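Local structure of nicotinate-nucleotide pyrophosphorylase (Francisella tularensis subsp. tularensis, 3TQV) at residues N12-D17 with Q61-E66; E25-D30 with N69-N74; D209-A214 with D233-I238. The protein probably converts quinolinate and 5-phospho-alpha-D-ribose 1-diphosphate into nicotinate ribonucleotide, carbon dioxide and diphosphate, a step of NAD+ biosynthesis. All coordinates share one frame; numbering follows the deposited sequence.

In the fold
All three contacts are partly buried and none lies wholly in the core. Contacts 1 and 2 hold the same two elements, helix 16-31 and helix 61-71, and their centres are 14 Å apart. Contact 1 joins the loop leading into the first helix to the beginning of the second. Contact 2 joins their later parts, on a helix that also meets the second subunit. Contact 3 belongs to the barrel domain; its nearest atoms are about 27 Å from contact 1 and about 39 Å from contact 2. Contact 1 combines a long salt bridge, a weakly bound water and apolar packing. Contacts 2 and 3 rest on leucine branches, each with an amide side chain beside it.

Contact 1: residues N12-D17 with Q61-E66; sequences NKVPND and QDFANE
Lys13 and Asp62 cross at about a right angle, with the ammonium group near the carboxylate. Lys13 NZ and Asp62 OD2 are 3.9 Å apart, a long salt bridge. The lysine starts with CG anti to the backbone N (chi1 -179°). Bends at chi2 and chi4 then bring NZ round to the aspartate. Asp62 leaves the first turn of helix 61-71 and points toward the loop.

A water joins the pair through two weak hydrogen bonds. It accepts from Lys13 NZ at 3.3 Å and lies 2.9 Å from Asp62 OD2.

Next to this polar side is an apolar one. The CG1 methyl of Val14 lies obliquely off Phe63, 4.4 Å from the ring atom CZ. The Phe63 ring itself stacks with Phe113 of helix 100-130, and Val14 packs on Tyr154 of helix 149-159.

The chemistry is thus split. Buried methyl and ring packing joins the loop to the helix on one side. On the more open side the opposite charges probably attract only loosely, with a weakly held water between them.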
ATOM      1  N   ASN B  12       6.942 -16.807   8.298  1.00 27.71           N
ATOM      2  CA  ASN B  12       6.627 -16.608   9.704  1.00 30.57           C
ATOM      3  C   ASN B  12       7.547 -15.601  10.397  1.00 28.62           C
ATOM      4  O   ASN B  12       7.481 -15.403  11.601  1.00 31.61           O
ATOM      5  CB  ASN B  12       6.575 -17.956  10.429  1.00 32.12           C
ATOM      6  CG  ASN B  12       5.301 -18.726  10.117  1.00 40.37           C
ATOM      7  OD1 ASN B  12       4.209 -18.161  10.133  1.00 43.17           O
ATOM      8  ND2 ASN B  12       5.436 -20.016   9.816  1.00 33.00           N
ATOM      9  N   LYS B  13       8.391 -14.960   9.602  1.00 41.40           N
ATOM     10  CA  LYS B  13       9.182 -13.826  10.048  1.00 40.68           C
ATOM     11  C   LYS B  13       9.782 -13.161   8.818  1.00 36.97           C
ATOM     12  O   LYS B  13      10.142 -13.838   7.867  1.00 37.17           O
ATOM     13  CB  LYS B  13      10.295 -14.261  11.000  1.00 40.81           C
ATOM     14  CG  LYS B  13      11.138 -13.090  11.501  1.00 51.10           C
ATOM     15  CD  LYS B  13      12.594 -13.476  11.730  1.00 50.02           C
ATOM     16  CE  LYS B  13      13.419 -12.285  12.209  1.00 55.22           C
ATOM     17  NZ  LYS B  13      12.828 -11.654  13.421  1.00 52.52           N
ATOM     18  N   VAL B  14       9.878 -11.839   8.834  1.00 33.47           N
ATOM     19  CA  VAL B  14      10.515 -11.102   7.750  1.00 32.34           C
ATOM     20  C   VAL B  14      12.001 -10.996   8.032  1.00 36.87           C
ATOM     21  O   VAL B  14      12.395 -10.659   9.145  1.00 39.85           O
ATOM     22  CB  VAL B  14       9.930  -9.682   7.612  1.00 27.54           C
ATOM     23  CG1 VAL B  14      10.613  -8.910   6.462  1.00 19.93           C
ATOM     24  CG2 VAL B  14       8.423  -9.755   7.418  1.00 23.21           C
ATOM     25  N   PRO B  15      12.837 -11.282   7.023  1.00 29.44           N
ATOM     26  CA  PRO B  15      14.274 -11.291   7.324  1.00 26.92           C
ATOM     27  C   PRO B  15      14.732  -9.920   7.805  1.00 27.37           C
ATOM     28  O   PRO B  15      14.254  -8.891   7.313  1.00 21.66           O
ATOM     29  CB  PRO B  15      14.918 -11.654   5.977  1.00 21.25           C
ATOM     30  CG  PRO B  15      13.814 -12.335   5.200  1.00 17.75           C
ATOM     31  CD  PRO B  15      12.561 -11.620   5.615  1.00 22.59           C
ATOM     32  N   ASN B  16      15.651  -9.920   8.762  1.00 26.76           N
ATOM     33  CA  ASN B  16      16.122  -8.692   9.372  1.00 27.99           C
ATOM     34  C   ASN B  16      16.643  -7.674   8.377  1.00 23.05           C
ATOM     35  O   ASN B  16      16.305  -6.497   8.468  1.00 21.78           O
ATOM     36  CB  ASN B  16      17.195  -8.996  10.416  1.00 37.20           C
ATOM     37  CG  ASN B  16      16.684  -9.884  11.533  1.00 48.80           C
ATOM     38  OD1 ASN B  16      15.491  -9.899  11.849  1.00 59.47           O
ATOM     39  ND2 ASN B  16      17.591 -10.632  12.140  1.00 44.73           N
ATOM     40  N   ASP B  17      17.467  -8.118   7.432  1.00 32.48           N
ATOM     41  CA  ASP B  17      18.044  -7.201   6.455  1.00 27.93           C
ATOM     42  C   ASP B  17      16.973  -6.455   5.655  1.00 28.63           C
ATOM     43  O   ASP B  17      17.168  -5.298   5.292  1.00 29.44           O
ATOM     44  CB  ASP B  17      19.080  -7.890   5.543  1.00 32.62           C
ATOM     45  CG  ASP B  17      18.529  -9.116   4.812  1.00 32.05           C
ATOM     46  OD1 ASP B  17      17.326  -9.416   4.941  1.00 30.48           O
ATOM     47  OD2 ASP B  17      19.310  -9.786   4.093  1.00 37.31           O
ATOM     48  N   GLN B  61       5.500  -5.279  14.875  1.00 18.45           N
ATOM     49  CA  GLN B  61       6.487  -5.268  15.963  1.00 18.02           C
ATOM     50  C   GLN B  61       7.928  -5.068  15.493  1.00 20.57           C
ATOM     51  O   GLN B  61       8.576  -4.088  15.874  1.00 22.66           O
ATOM     52  CB  GLN B  61       6.396  -6.548  16.794  1.00 24.58           C
ATOM     53  CG  GLN B  61       5.394  -6.455  17.941  1.00 19.57           C
ATOM     54  CD  GLN B  61       5.397  -7.691  18.833  1.00 24.43           C
ATOM     55  OE1 GLN B  61       5.643  -7.599  20.034  1.00 26.57           O
ATOM     56  NE2 GLN B  61       5.111  -8.844  18.249  1.00 16.55           N
ATOM     57  N   ASP B  62       8.415  -5.995  14.666  1.00 19.65           N
ATOM     58  CA  ASP B  62       9.783  -5.942  14.134  1.00 23.34           C
ATOM     59  C   ASP B  62      10.189  -4.607  13.519  1.00 23.41           C
ATOM     60  O   ASP B  62      11.293  -4.125  13.757  1.00 25.78           O
ATOM     61  CB  ASP B  62      10.011  -7.032  13.086  1.00 24.53           C
ATOM     62  CG  ASP B  62       9.991  -8.403  13.672  1.00 27.73           C
ATOM     63  OD1 ASP B  62      10.211  -8.515  14.894  1.00 25.47           O
ATOM     64  OD2 ASP B  62       9.759  -9.368  12.915  1.00 32.66           O
ATOM     65  N   PHE B  63       9.315  -4.032  12.700  1.00 22.18           N
ATOM     66  CA  PHE B  63       9.597  -2.727  12.099  1.00 22.62           C
ATOM     67  C   PHE B  63       9.670  -1.612  13.138  1.00 21.89           C
ATOM     68  O   PHE B  63      10.671  -0.903  13.235  1.00 19.72           O
ATOM     69  CB  PHE B  63       8.569  -2.389  11.005  1.00 22.95           C
ATOM     70  CG  PHE B  63       8.612  -3.330   9.829  1.00 22.24           C
ATOM     71  CD1 PHE B  63       9.418  -3.056   8.741  1.00 14.79           C
ATOM     72  CD2 PHE B  63       7.867  -4.500   9.829  1.00 19.48           C
ATOM     73  CE1 PHE B  63       9.481  -3.916   7.662  1.00 15.80           C
ATOM     74  CE2 PHE B  63       7.917  -5.363   8.746  1.00 19.08           C
ATOM     75  CZ  PHE B  63       8.731  -5.065   7.658  1.00 15.80           C
ATOM     76  N   ALA B  64       8.603  -1.457  13.908  1.00 17.38           N
ATOM     77  CA  ALA B  64       8.580  -0.473  14.984  1.00 14.20           C
ATOM     78  C   ALA B  64       9.857  -0.582  15.802  1.00 19.92           C
ATOM     79  O   ALA B  64      10.556   0.402  16.003  1.00 16.61           O
ATOM     80  CB  ALA B  64       7.388  -0.697  15.856  1.00 13.23           C
ATOM     81  N   ASN B  65      10.160  -1.794  16.260  1.00 30.87           N
ATOM     82  CA  ASN B  65      11.404  -2.063  16.964  1.00 31.77           C
ATOM     83  C   ASN B  65      12.615  -1.535  16.200  1.00 33.86           C
ATOM     84  O   ASN B  65      13.541  -0.967  16.791  1.00 32.20           O
ATOM     85  CB  ASN B  65      11.570  -3.569  17.197  1.00 31.62           C
ATOM     86  CG  ASN B  65      10.669  -4.107  18.315  1.00 37.83           C
ATOM     87  OD1 ASN B  65      10.070  -3.348  19.077  1.00 37.55           O
ATOM     88  ND2 ASN B  65      10.585  -5.430  18.416  1.00 35.22           N
ATOM     89  N   GLU B  66      12.612  -1.731  14.884  1.00 20.09           N
ATOM     90  CA  GLU B  66      13.772  -1.386  14.088  1.00 22.82           C
ATOM     91  C   GLU B  66      13.879   0.121  13.922  1.00 21.04           C
ATOM     92  O   GLU B  66      14.985   0.668  13.900  1.00 22.94           O
ATOM     93  CB  GLU B  66      13.759  -2.123  12.747  1.00 19.91           C
ATOM     94  CG  GLU B  66      14.975  -1.869  11.849  1.00 22.78           C
ATOM     95  CD  GLU B  66      16.301  -2.013  12.581  1.00 25.06           C
ATOM     96  OE1 GLU B  66      16.330  -2.630  13.676  1.00 28.51           O
ATOM     97  OE2 GLU B  66      17.319  -1.505  12.060  1.00 22.94           O
TER
HETATM   98  O   HOH W   1      12.140  -9.284  11.263  1.00 27.19           O

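Contact 2: residues E25-D30 with N69-N74; sequences ESLAED and NQLDKN
Leu27 reaches across from helix 16-31 and lays its CD1 methyl against Gln70 and Leu71. The residues before it face elsewhere. Glu25 points away from segment 69-74, and Ser26 packs on Thr109 and Phe113 of helix 100-130.

Leu27 then carries the contact. Its CG stands anti to the carbonyl carbon (chi1 -70°), and CD1 continues the chain in extended form (chi2 179°). CD1 is therefore the leading branch. It lies 3.9 Å from Gln70 CB. The Gln70 chain runs on, extended beyond CG, and crosses the leucine at a slant, with its terminal amide also close to the same methyl. The same methyl, Leu27 CD1, lies 4.2 Å from Leu71 CD2. This is the side branch of Leu71, whose CD1 is the extended one.

Further on, Glu29 and Asp30 turn to the second subunit. Glu29 accepts backbone N-H groups of Gly147 and Arg149 of that subunit, and Asp30 forms a salt bridge with its Arg142, a predicted substrate-binding residue. Past the contact, helix 61-71 ends in a turn where Lys73 NZ donates to Asn69 O at 3.0 Å, from above the carbonyl plane.

The contact thus lies between the later parts of two helices. Gln70 packs on Thr20, Val23 and Arg24 of helix 16-31, and Leu71 also touches Ile31. Helix 100-130 runs beside both, meeting Leu27 at Thr109 and Leu71 at Ala106. The turn after Leu71 leads to strand 76-79, an outermost strand of this chain's antiparallel sheet.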
ATOM      1  N   GLU B  25      15.252   3.496   4.664  1.00 24.60           N
ATOM      2  CA  GLU B  25      14.685   4.287   3.576  1.00 21.74           C
ATOM      3  C   GLU B  25      13.430   5.102   3.985  1.00 18.27           C
ATOM      4  O   GLU B  25      13.211   6.208   3.492  1.00 16.48           O
ATOM      5  CB  GLU B  25      14.380   3.382   2.377  1.00 12.51           C
ATOM      6  CG  GLU B  25      15.610   2.919   1.619  1.00 15.63           C
ATOM      7  CD  GLU B  25      15.336   1.697   0.741  1.00 24.73           C
ATOM      8  OE1 GLU B  25      14.146   1.356   0.546  1.00 24.54           O
ATOM      9  OE2 GLU B  25      16.310   1.062   0.261  1.00 21.81           O
ATOM     10  N   SER B  26      12.619   4.545   4.882  1.00 18.12           N
ATOM     11  CA  SER B  26      11.440   5.226   5.437  1.00 18.42           C
ATOM     12  C   SER B  26      11.791   6.427   6.288  1.00 21.87           C
ATOM     13  O   SER B  26      11.075   7.412   6.307  1.00 16.64           O
ATOM     14  CB  SER B  26      10.658   4.268   6.328  1.00 22.79           C
ATOM     15  OG  SER B  26       9.508   3.799   5.664  1.00 32.92           O
ATOM     16  N   LEU B  27      12.873   6.313   7.041  1.00 16.01           N
ATOM     17  CA  LEU B  27      13.273   7.353   7.968  1.00 18.22           C
ATOM     18  C   LEU B  27      13.852   8.502   7.178  1.00 17.08           C
ATOM     19  O   LEU B  27      13.577   9.669   7.452  1.00 18.58           O
ATOM     20  CB  LEU B  27      14.320   6.810   8.952  1.00 21.56           C
ATOM     21  CG  LEU B  27      13.868   5.787   9.991  1.00 23.90           C
ATOM     22  CD1 LEU B  27      15.038   5.356  10.847  1.00 25.39           C
ATOM     23  CD2 LEU B  27      12.765   6.371  10.862  1.00 19.43           C
ATOM     24  N   ALA B  28      14.668   8.148   6.195  1.00 15.98           N
ATOM     25  CA  ALA B  28      15.314   9.105   5.323  1.00 13.48           C
ATOM     26  C   ALA B  28      14.286   9.986   4.597  1.00 13.31           C
ATOM     27  O   ALA B  28      14.281  11.209   4.749  1.00 14.00           O
ATOM     28  CB  ALA B  28      16.195   8.362   4.316  1.00 15.93           C
ATOM     29  N   GLU B  29      13.419   9.358   3.810  1.00 24.69           N
ATOM     30  CA  GLU B  29      12.454  10.088   3.009  1.00 21.61           C
ATOM     31  C   GLU B  29      11.680  11.071   3.874  1.00 25.64           C
ATOM     32  O   GLU B  29      11.157  12.074   3.375  1.00 24.16           O
ATOM     33  CB  GLU B  29      11.481   9.114   2.342  1.00 24.18           C
ATOM     34  CG  GLU B  29      10.403   8.548   3.272  1.00 23.55           C
ATOM     35  CD  GLU B  29       9.501   7.508   2.602  1.00 22.52           C
ATOM     36  OE1 GLU B  29       8.825   6.769   3.336  1.00 16.20           O
ATOM     37  OE2 GLU B  29       9.457   7.426   1.353  1.00 25.52           O
ATOM     38  N   ASP B  30      11.594  10.792   5.171  1.00 13.64           N
ATOM     39  CA  ASP B  30      10.769  11.622   6.034  1.00 17.17           C
ATOM     40  C   ASP B  30      11.607  12.662   6.791  1.00 16.27           C
ATOM     41  O   ASP B  30      11.159  13.797   7.007  1.00 13.37           O
ATOM     42  CB  ASP B  30       9.956  10.740   6.993  1.00 14.82           C
ATOM     43  CG  ASP B  30       8.946  11.533   7.830  1.00 16.05           C
ATOM     44  OD1 ASP B  30       8.333  12.490   7.320  1.00 10.84           O
ATOM     45  OD2 ASP B  30       8.766  11.189   9.015  1.00 18.99           O
ATOM     46  N   ASN B  69      15.361   1.320  17.220  1.00 30.72           N
ATOM     47  CA  ASN B  69      16.755   0.914  17.166  1.00 29.56           C
ATOM     48  C   ASN B  69      17.628   1.834  16.325  1.00 31.00           C
ATOM     49  O   ASN B  69      18.761   2.158  16.713  1.00 32.53           O
ATOM     50  CB  ASN B  69      16.840  -0.502  16.604  1.00 28.25           C
ATOM     51  CG  ASN B  69      18.230  -1.077  16.701  1.00 32.43           C
ATOM     52  OD1 ASN B  69      18.799  -1.546  15.711  1.00 32.33           O
ATOM     53  ND2 ASN B  69      18.793  -1.032  17.901  1.00 32.63           N
ATOM     54  N   GLN B  70      17.103   2.236  15.170  1.00 28.51           N
ATOM     55  CA  GLN B  70      17.845   3.093  14.251  1.00 23.96           C
ATOM     56  C   GLN B  70      17.885   4.563  14.677  1.00 23.72           C
ATOM     57  O   GLN B  70      18.849   5.266  14.390  1.00 20.54           O
ATOM     58  CB  GLN B  70      17.317   2.948  12.826  1.00 19.83           C
ATOM     59  CG  GLN B  70      17.795   1.690  12.112  1.00 26.04           C
ATOM     60  CD  GLN B  70      17.231   1.557  10.692  1.00 26.89           C
ATOM     61  OE1 GLN B  70      16.925   0.449  10.223  1.00 27.59           O
ATOM     62  NE2 GLN B  70      17.099   2.686  10.004  1.00 19.23           N
ATOM     63  N   LEU B  71      16.852   5.028  15.367  1.00 27.35           N
ATOM     64  CA  LEU B  71      16.816   6.426  15.789  1.00 31.81           C
ATOM     65  C   LEU B  71      17.519   6.716  17.118  1.00 32.06           C
ATOM     66  O   LEU B  71      18.259   7.686  17.242  1.00 32.83           O
ATOM     67  CB  LEU B  71      15.377   6.923  15.873  1.00 31.98           C
ATOM     68  CG  LEU B  71      14.727   7.337  14.563  1.00 29.43           C
ATOM     69  CD1 LEU B  71      13.396   8.024  14.837  1.00 34.00           C
ATOM     70  CD2 LEU B  71      15.657   8.255  13.807  1.00 29.65           C
ATOM     71  N   ASP B  72      17.265   5.878  18.111  1.00 21.66           N
ATOM     72  CA  ASP B  72      17.700   6.144  19.461  1.00 22.68           C
ATOM     73  C   ASP B  72      17.530   4.855  20.271  1.00 27.57           C
ATOM     74  O   ASP B  72      16.450   4.576  20.787  1.00 27.20           O
ATOM     75  CB  ASP B  72      16.849   7.276  20.060  1.00 20.52           C
ATOM     76  CG  ASP B  72      17.332   7.710  21.440  1.00 31.27           C
ATOM     77  OD1 ASP B  72      18.108   6.954  22.069  1.00 29.09           O
ATOM     78  OD2 ASP B  72      16.944   8.805  21.899  1.00 30.51           O
ATOM     79  N   LYS B  73      18.592   4.065  20.376  1.00 36.32           N
ATOM     80  CA  LYS B  73      18.526   2.812  21.125  1.00 39.51           C
ATOM     81  C   LYS B  73      18.101   3.035  22.584  1.00 37.61           C
ATOM     82  O   LYS B  73      17.730   2.091  23.278  1.00 44.02           O
ATOM     83  CB  LYS B  73      19.868   2.073  21.065  1.00 36.69           C
ATOM     84  CG  LYS B  73      20.411   1.855  19.666  1.00 38.70           C
ATOM     85  CD  LYS B  73      21.427   0.723  19.640  1.00 40.76           C
ATOM     86  CE  LYS B  73      22.144   0.630  18.293  1.00 39.06           C
ATOM     87  NZ  LYS B  73      21.204   0.489  17.124  1.00 48.00           N
ATOM     88  N   ASN B  74      18.153   4.287  23.033  1.00 32.04           N
ATOM     89  CA  ASN B  74      17.756   4.659  24.393  1.00 35.50           C
ATOM     90  C   ASN B  74      16.261   4.517  24.669  1.00 34.06           C
ATOM     91  O   ASN B  74      15.868   4.318  25.813  1.00 29.27           O
ATOM     92  CB  ASN B  74      18.187   6.097  24.724  1.00 33.74           C
ATOM     93  CG  ASN B  74      19.696   6.264  24.777  1.00 33.75           C
ATOM     94  OD1 ASN B  74      20.411   5.440  25.356  1.00 33.33           O
ATOM     95  ND2 ASN B  74      20.191   7.335  24.158  1.00 41.24           N
TER

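Contact 3: residues D209-A214 with D233-I238; sequences DELNQA and DIAVSI
Leu211 meets both Ala235 and Ile238 with a single methyl, CD2. The leucine CG is anti to the backbone N (chi1 171°), and CD2 is the branch that continues outward. It lies 3.9 Å from Ala235 CB and 4.1 Å from Ile238 CG2. The small alanine lets the leucine tip come down close to the backbone of the second helix, 4.0 Å from Ala235 CA.

Asn212 adds a second touch. Its side chain crosses that of Ile238 at about a right angle. The amide oxygen OD1 rests beside the isoleucine, 3.4 Å from Ile238 CG2, with CD1 a little farther off. Ile238 CG2 thus touches both buried Leu211 and exposed Asn212, which approach it from directions roughly at right angles.

The backbones behind these side chains run nearly parallel. The axes of helices 209-214 and 233-238 differ by 19° and come within 10.9 Å. The full helices 208-216 and 229-239 also pack through Ile234 on Leu208 and Ile238 on Ile215. Beneath them, strand 221-225 offers Val222 to Leu211 and Leu224 to Ala235. At the start of the first helix, Glu210 OE1 accepts from the backbone N of Thr206.

Strand 200-205, helix 208-216, strand 221-225, helix 229-239 and strand 244-248 follow one another as consecutive beta-alpha-beta units. Such successive units, with near-parallel neighbouring helices outside, fit the open alpha/beta barrel (TIM-barrel-like) of the C-terminal domain. The predicted substrate residues Glu204 and Asp225 are carried by the first two of these strands, and the side chains of both lie about 10 Å from that of Leu211.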
ATOM      1  N   ASP B 209     -12.043 -29.119 -19.151  1.00 29.01           N
ATOM      2  CA  ASP B 209     -11.175 -29.902 -20.024  1.00 30.10           C
ATOM      3  C   ASP B 209      -9.700 -29.636 -19.764  1.00 27.00           C
ATOM      4  O   ASP B 209      -8.907 -30.564 -19.729  1.00 30.43           O
ATOM      5  CB  ASP B 209     -11.461 -29.666 -21.511  1.00 28.05           C
ATOM      6  CG  ASP B 209     -10.502 -30.439 -22.400  1.00 34.03           C
ATOM      7  OD1 ASP B 209     -10.897 -31.509 -22.901  1.00 33.25           O
ATOM      8  OD2 ASP B 209      -9.346 -30.001 -22.564  1.00 35.00           O
ATOM      9  N   GLU B 210      -9.324 -28.374 -19.612  1.00 31.24           N
ATOM     10  CA  GLU B 210      -7.945 -28.083 -19.253  1.00 33.17           C
ATOM     11  C   GLU B 210      -7.608 -28.715 -17.899  1.00 31.37           C
ATOM     12  O   GLU B 210      -6.478 -29.146 -17.666  1.00 31.87           O
ATOM     13  CB  GLU B 210      -7.677 -26.575 -19.237  1.00 29.31           C
ATOM     14  CG  GLU B 210      -7.229 -25.996 -20.578  1.00 34.94           C
ATOM     15  CD  GLU B 210      -7.301 -24.478 -20.609  1.00 37.86           C
ATOM     16  OE1 GLU B 210      -7.970 -23.901 -19.719  1.00 34.51           O
ATOM     17  OE2 GLU B 210      -6.695 -23.861 -21.518  1.00 36.57           O
ATOM     18  N   LEU B 211      -8.595 -28.790 -17.013  1.00 20.20           N
ATOM     19  CA  LEU B 211      -8.347 -29.347 -15.690  1.00 19.11           C
ATOM     20  C   LEU B 211      -7.968 -30.817 -15.799  1.00 21.36           C
ATOM     21  O   LEU B 211      -7.033 -31.284 -15.143  1.00 25.11           O
ATOM     22  CB  LEU B 211      -9.565 -29.176 -14.774  1.00 18.14           C
ATOM     23  CG  LEU B 211      -9.408 -29.940 -13.448  1.00 16.53           C
ATOM     24  CD1 LEU B 211      -8.339 -29.274 -12.605  1.00 15.50           C
ATOM     25  CD2 LEU B 211     -10.722 -30.028 -12.688  1.00 11.78           C
ATOM     26  N   ASN B 212      -8.710 -31.538 -16.636  1.00 21.01           N
ATOM     27  CA  ASN B 212      -8.431 -32.943 -16.882  1.00 22.67           C
ATOM     28  C   ASN B 212      -7.020 -33.134 -17.421  1.00 26.51           C
ATOM     29  O   ASN B 212      -6.280 -34.015 -16.981  1.00 26.39           O
ATOM     30  CB  ASN B 212      -9.499 -33.550 -17.796  1.00 25.35           C
ATOM     31  CG  ASN B 212     -10.846 -33.665 -17.104  1.00 18.83           C
ATOM     32  OD1 ASN B 212     -10.906 -33.762 -15.884  1.00 23.96           O
ATOM     33  ND2 ASN B 212     -11.929 -33.634 -17.871  1.00 11.42           N
ATOM     34  N   GLN B 213      -6.643 -32.272 -18.353  1.00 29.62           N
ATOM     35  CA  GLN B 213      -5.292 -32.268 -18.877  1.00 34.16           C
ATOM     36  C   GLN B 213      -4.250 -32.154 -17.762  1.00 34.70           C
ATOM     37  O   GLN B 213      -3.334 -32.968 -17.653  1.00 33.63           O
ATOM     38  CB  GLN B 213      -5.118 -31.113 -19.866  1.00 32.36           C
ATOM     39  CG  GLN B 213      -5.875 -31.288 -21.175  1.00 34.21           C
ATOM     40  CD  GLN B 213      -5.548 -30.193 -22.174  1.00 37.43           C
ATOM     41  OE1 GLN B 213      -6.435 -29.511 -22.672  1.00 37.41           O
ATOM     42  NE2 GLN B 213      -4.271 -30.022 -22.465  1.00 37.38           N
ATOM     43  N   ALA B 214      -4.398 -31.129 -16.936  1.00 18.31           N
ATOM     44  CA  ALA B 214      -3.405 -30.823 -15.923  1.00 15.51           C
ATOM     45  C   ALA B 214      -3.355 -31.954 -14.914  1.00 20.89           C
ATOM     46  O   ALA B 214      -2.288 -32.286 -14.391  1.00 20.21           O
ATOM     47  CB  ALA B 214      -3.721 -29.506 -15.260  1.00 14.76           C
ATOM     48  N   ASP B 233     -18.071 -27.075  -8.538  1.00 23.03           N
ATOM     49  CA  ASP B 233     -18.585 -28.330  -8.012  1.00 20.11           C
ATOM     50  C   ASP B 233     -18.059 -29.506  -8.810  1.00 19.63           C
ATOM     51  O   ASP B 233     -17.500 -30.439  -8.240  1.00 22.14           O
ATOM     52  CB  ASP B 233     -20.111 -28.333  -7.983  1.00 23.39           C
ATOM     53  CG  ASP B 233     -20.664 -27.442  -6.891  1.00 28.62           C
ATOM     54  OD1 ASP B 233     -20.048 -27.415  -5.789  1.00 21.40           O
ATOM     55  OD2 ASP B 233     -21.694 -26.769  -7.149  1.00 35.13           O
ATOM     56  N   ILE B 234     -18.226 -29.456 -10.129  1.00 20.56           N
ATOM     57  CA  ILE B 234     -17.687 -30.493 -10.999  1.00 22.66           C
ATOM     58  C   ILE B 234     -16.222 -30.767 -10.693  1.00 25.92           C
ATOM     59  O   ILE B 234     -15.816 -31.920 -10.552  1.00 25.76           O
ATOM     60  CB  ILE B 234     -17.708 -30.060 -12.464  1.00 28.23           C
ATOM     61  CG1 ILE B 234     -19.092 -29.542 -12.870  1.00 35.75           C
ATOM     62  CG2 ILE B 234     -17.223 -31.206 -13.340  1.00 19.73           C
ATOM     63  CD1 ILE B 234     -20.173 -30.600 -12.955  1.00 29.50           C
ATOM     64  N   ALA B 235     -15.442 -29.687 -10.624  1.00 24.82           N
ATOM     65  CA  ALA B 235     -13.991 -29.745 -10.455  1.00 22.23           C
ATOM     66  C   ALA B 235     -13.616 -30.504  -9.203  1.00 26.99           C
ATOM     67  O   ALA B 235     -12.803 -31.434  -9.246  1.00 27.44           O
ATOM     68  CB  ALA B 235     -13.390 -28.326 -10.419  1.00 21.43           C
ATOM     69  N   VAL B 236     -14.213 -30.101  -8.089  1.00 16.05           N
ATOM     70  CA  VAL B 236     -13.999 -30.769  -6.818  1.00 19.09           C
ATOM     71  C   VAL B 236     -14.189 -32.280  -6.923  1.00 17.86           C
ATOM     72  O   VAL B 236     -13.344 -33.032  -6.442  1.00 27.57           O
ATOM     73  CB  VAL B 236     -14.932 -30.220  -5.724  1.00 18.37           C
ATOM     74  CG1 VAL B 236     -14.850 -31.097  -4.470  1.00 12.46           C
ATOM     75  CG2 VAL B 236     -14.603 -28.746  -5.422  1.00 11.88           C
ATOM     76  N   SER B 237     -15.289 -32.726  -7.538  1.00 26.15           N
ATOM     77  CA  SER B 237     -15.498 -34.164  -7.764  1.00 27.82           C
ATOM     78  C   SER B 237     -14.354 -34.779  -8.556  1.00 28.77           C
ATOM     79  O   SER B 237     -13.799 -35.815  -8.175  1.00 36.63           O
ATOM     80  CB  SER B 237     -16.809 -34.446  -8.503  1.00 27.95           C
ATOM     81  OG  SER B 237     -17.926 -34.325  -7.646  1.00 36.14           O
ATOM     82  N   ILE B 238     -14.014 -34.139  -9.669  1.00 25.69           N
ATOM     83  CA  ILE B 238     -12.940 -34.613 -10.525  1.00 26.27           C
ATOM     84  C   ILE B 238     -11.605 -34.685  -9.789  1.00 25.77           C
ATOM     85  O   ILE B 238     -10.812 -35.594 -10.030  1.00 32.31           O
ATOM     86  CB  ILE B 238     -12.810 -33.717 -11.788  1.00 25.60           C
ATOM     87  CG1 ILE B 238     -14.078 -33.834 -12.641  1.00 24.20           C
ATOM     88  CG2 ILE B 238     -11.570 -34.073 -12.597  1.00 21.90           C
ATOM     89  CD1 ILE B 238     -14.082 -32.943 -13.855  1.00 18.90           C
TER